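Local coordinates for protein LYND (Lyngbya aestuarii, PDB 4V1T) that probably uses ATP to convert residues of cyanobactin precursor peptides into heterocycles, as a leader-peptide-binding YcaO-type cyclodehydratase, at residues 203-209 with 308-314. Residues are numbered along the deposited sequence; the frame is centred on the assembly and turned at random.
With ZN (zinc ion), chain K.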
loop_
_atom_site.group_PDB
_atom_site.type_symbol
_atom_site.label_atom_id
_atom_site.label_comp_id
_atom_site.label_asym_id
_atom_site.label_seq_id
_atom_site.Cartn_x
_atom_site.Cartn_y
_atom_site.Cartn_z
ATOM N N CYS B 203 -21.858 -6.083 16.408
ATOM C CA CYS B 203 -23.072 -6.815 16.066
ATOM C C CYS B 203 -23.435 -6.546 14.604
ATOM O O CYS B 203 -22.723 -5.818 13.897
ATOM C CB CYS B 203 -24.201 -6.402 17.008
ATOM S SG CYS B 203 -24.684 -4.639 16.922
ATOM N N TRP B 204 -24.526 -7.141 14.134
ATOM C CA TRP B 204 -24.971 -6.905 12.768
ATOM C C TRP B 204 -25.395 -5.453 12.585
ATOM O O TRP B 204 -25.283 -4.901 11.493
ATOM C CB TRP B 204 -26.119 -7.837 12.405
ATOM C CG TRP B 204 -26.772 -7.484 11.109
ATOM C CD1 TRP B 204 -26.411 -7.912 9.863
ATOM C CD2 TRP B 204 -27.888 -6.619 10.933
ATOM N NE1 TRP B 204 -27.243 -7.356 8.917
ATOM C CE2 TRP B 204 -28.161 -6.563 9.547
ATOM C CE3 TRP B 204 -28.688 -5.880 11.807
ATOM C CZ2 TRP B 204 -29.208 -5.806 9.020
ATOM C CZ3 TRP B 204 -29.731 -5.127 11.281
ATOM C CH2 TRP B 204 -29.978 -5.096 9.898
ATOM N N ASP B 205 -25.859 -4.833 13.663
ATOM C CA ASP B 205 -26.273 -3.443 13.613
ATOM C C ASP B 205 -25.068 -2.514 13.454
ATOM O O ASP B 205 -25.166 -1.471 12.791
ATOM C CB ASP B 205 -27.061 -3.078 14.875
ATOM C CG ASP B 205 -28.182 -2.106 14.601
ATOM O OD1 ASP B 205 -28.119 -1.389 13.586
ATOM O OD2 ASP B 205 -29.128 -2.066 15.408
ATOM N N CYS B 206 -23.947 -2.870 14.086
ATOM C CA CYS B 206 -22.681 -2.156 13.876
ATOM C C CYS B 206 -22.332 -2.107 12.386
ATOM O O CYS B 206 -21.910 -1.080 11.862
ATOM C CB CYS B 206 -21.522 -2.819 14.637
ATOM S SG CYS B 206 -21.598 -2.732 16.437
ATOM N N LEU B 207 -22.504 -3.248 11.727
ATOM C CA LEU B 207 -22.236 -3.379 10.300
ATOM C C LEU B 207 -23.296 -2.635 9.477
ATOM O O LEU B 207 -22.978 -1.877 8.553
ATOM C CB LEU B 207 -22.197 -4.862 9.921
ATOM C CG LEU B 207 -22.120 -5.222 8.442
ATOM C CD1 LEU B 207 -20.801 -4.781 7.842
ATOM C CD2 LEU B 207 -22.313 -6.710 8.252
ATOM N N ALA B 208 -24.560 -2.838 9.822
ATOM C CA ALA B 208 -25.655 -2.235 9.075
ATOM C C ALA B 208 -25.500 -0.715 8.992
ATOM O O ALA B 208 -25.757 -0.115 7.954
ATOM C CB ALA B 208 -26.980 -2.604 9.708
ATOM N N HIS B 209 -25.059 -0.105 10.086
ATOM C CA HIS B 209 -24.892 1.342 10.159
ATOM C C HIS B 209 -23.871 1.827 9.121
ATOM O O HIS B 209 -23.989 2.917 8.592
ATOM C CB HIS B 209 -24.458 1.752 11.567
ATOM C CG HIS B 209 -24.495 3.225 11.816
ATOM N ND1 HIS B 209 -23.397 4.040 11.647
ATOM C CD2 HIS B 209 -25.499 4.032 12.246
ATOM C CE1 HIS B 209 -23.723 5.285 11.953
ATOM N NE2 HIS B 209 -24.994 5.306 12.321
ATOM N N ARG B 308 -18.973 -0.771 17.445
ATOM C CA ARG B 308 -19.315 0.602 17.804
ATOM C C ARG B 308 -19.755 0.668 19.254
ATOM O O ARG B 308 -20.723 0.019 19.651
ATOM C CB ARG B 308 -20.414 1.146 16.878
ATOM C CG ARG B 308 -20.104 0.950 15.398
ATOM C CD ARG B 308 -21.195 1.524 14.508
ATOM N NE ARG B 308 -21.292 2.980 14.642
ATOM C CZ ARG B 308 -22.389 3.653 14.983
ATOM N NH1 ARG B 308 -23.529 3.024 15.230
ATOM N NH2 ARG B 308 -22.346 4.978 15.064
ATOM N N SER B 309 -19.049 1.458 20.050
ATOM C CA SER B 309 -19.363 1.591 21.480
ATOM C C SER B 309 -20.733 2.213 21.699
ATOM O O SER B 309 -21.379 1.945 22.712
ATOM C CB SER B 309 -18.309 2.440 22.191
ATOM O OG SER B 309 -17.003 2.052 21.804
ATOM N N GLN B 310 -21.165 3.037 20.745
ATOM C CA GLN B 310 -22.430 3.741 20.838
ATOM C C GLN B 310 -23.537 3.037 20.064
ATOM O O GLN B 310 -24.552 3.642 19.739
ATOM C CB GLN B 310 -22.272 5.190 20.352
ATOM C CG GLN B 310 -22.126 5.385 18.847
ATOM C CD GLN B 310 -20.705 5.223 18.356
ATOM O OE1 GLN B 310 -19.992 4.296 18.751
ATOM N NE2 GLN B 310 -20.280 6.125 17.479
ATOM N N CYS B 311 -23.352 1.755 19.779
ATOM C CA CYS B 311 -24.346 1.014 19.021
ATOM C C CYS B 311 -25.671 0.957 19.772
ATOM O O CYS B 311 -25.701 0.541 20.933
ATOM C CB CYS B 311 -23.866 -0.405 18.735
ATOM S SG CYS B 311 -25.062 -1.387 17.801
ATOM N N PRO B 312 -26.776 1.358 19.118
ATOM C CA PRO B 312 -28.096 1.270 19.770
ATOM C C PRO B 312 -28.474 -0.136 20.225
ATOM O O PRO B 312 -29.306 -0.269 21.100
ATOM C CB PRO B 312 -29.076 1.744 18.678
ATOM C CG PRO B 312 -28.272 1.914 17.432
ATOM C CD PRO B 312 -26.849 2.097 17.845
ATOM N N THR B 313 -27.864 -1.166 19.646
ATOM C CA THR B 313 -28.250 -2.546 19.933
ATOM C C THR B 313 -27.296 -3.228 20.922
ATOM O O THR B 313 -27.731 -3.722 21.952
ATOM C CB THR B 313 -28.299 -3.371 18.633
ATOM O OG1 THR B 313 -29.096 -2.684 17.670
ATOM C CG2 THR B 313 -28.887 -4.733 18.870
ATOM N N CYS B 314 -26.000 -3.247 20.603
ATOM C CA CYS B 314 -25.024 -3.970 21.421
ATOM C C CYS B 314 -24.140 -3.067 22.287
ATOM O O CYS B 314 -23.276 -3.552 22.999
ATOM C CB CYS B 314 -24.142 -4.844 20.526
ATOM S SG CYS B 314 -22.817 -3.954 19.685
HETATM ZN ZN ZN K . -23.579 -3.171 17.669
#
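A Cys4 zinc site, probably structural and built from two CxxC motifs just over a hundred residues apart, joins the start of helix 204-213 to the loop that follows strand 299-304. The ion ZN is held by Cys203 SG at 2.0 Å, Cys206 SG at 2.4 Å, Cys311 SG at 2.3 Å and Cys314 SG at 2.3 Å. Backbone amides support the thiolates: as in a zinc knuckle, Cys311 SG accepts from Thr313 N (3.4 Å) and Cys314 N (3.5 Å), and Arg308 N reaches across to Cys206 SG (3.4 Å). Cys203 is also the N-cap, forming a capping box with Cys206 through weak N-H...S bonds. A type I turn, Arg308 to Cys311, leads into the second CxxC. Thr313 OG1 donates a very short hydrogen bond to Asp205 OD2 (2.3 Å). One helical turn beyond Cys206, the Arg308 guanidinium stacks flat on the His209 ring, centres 3.7 Å apart and planes at 6°, while Arg308 NE makes a salt bridge to Asp724, tying the zinc site to the YcaO region.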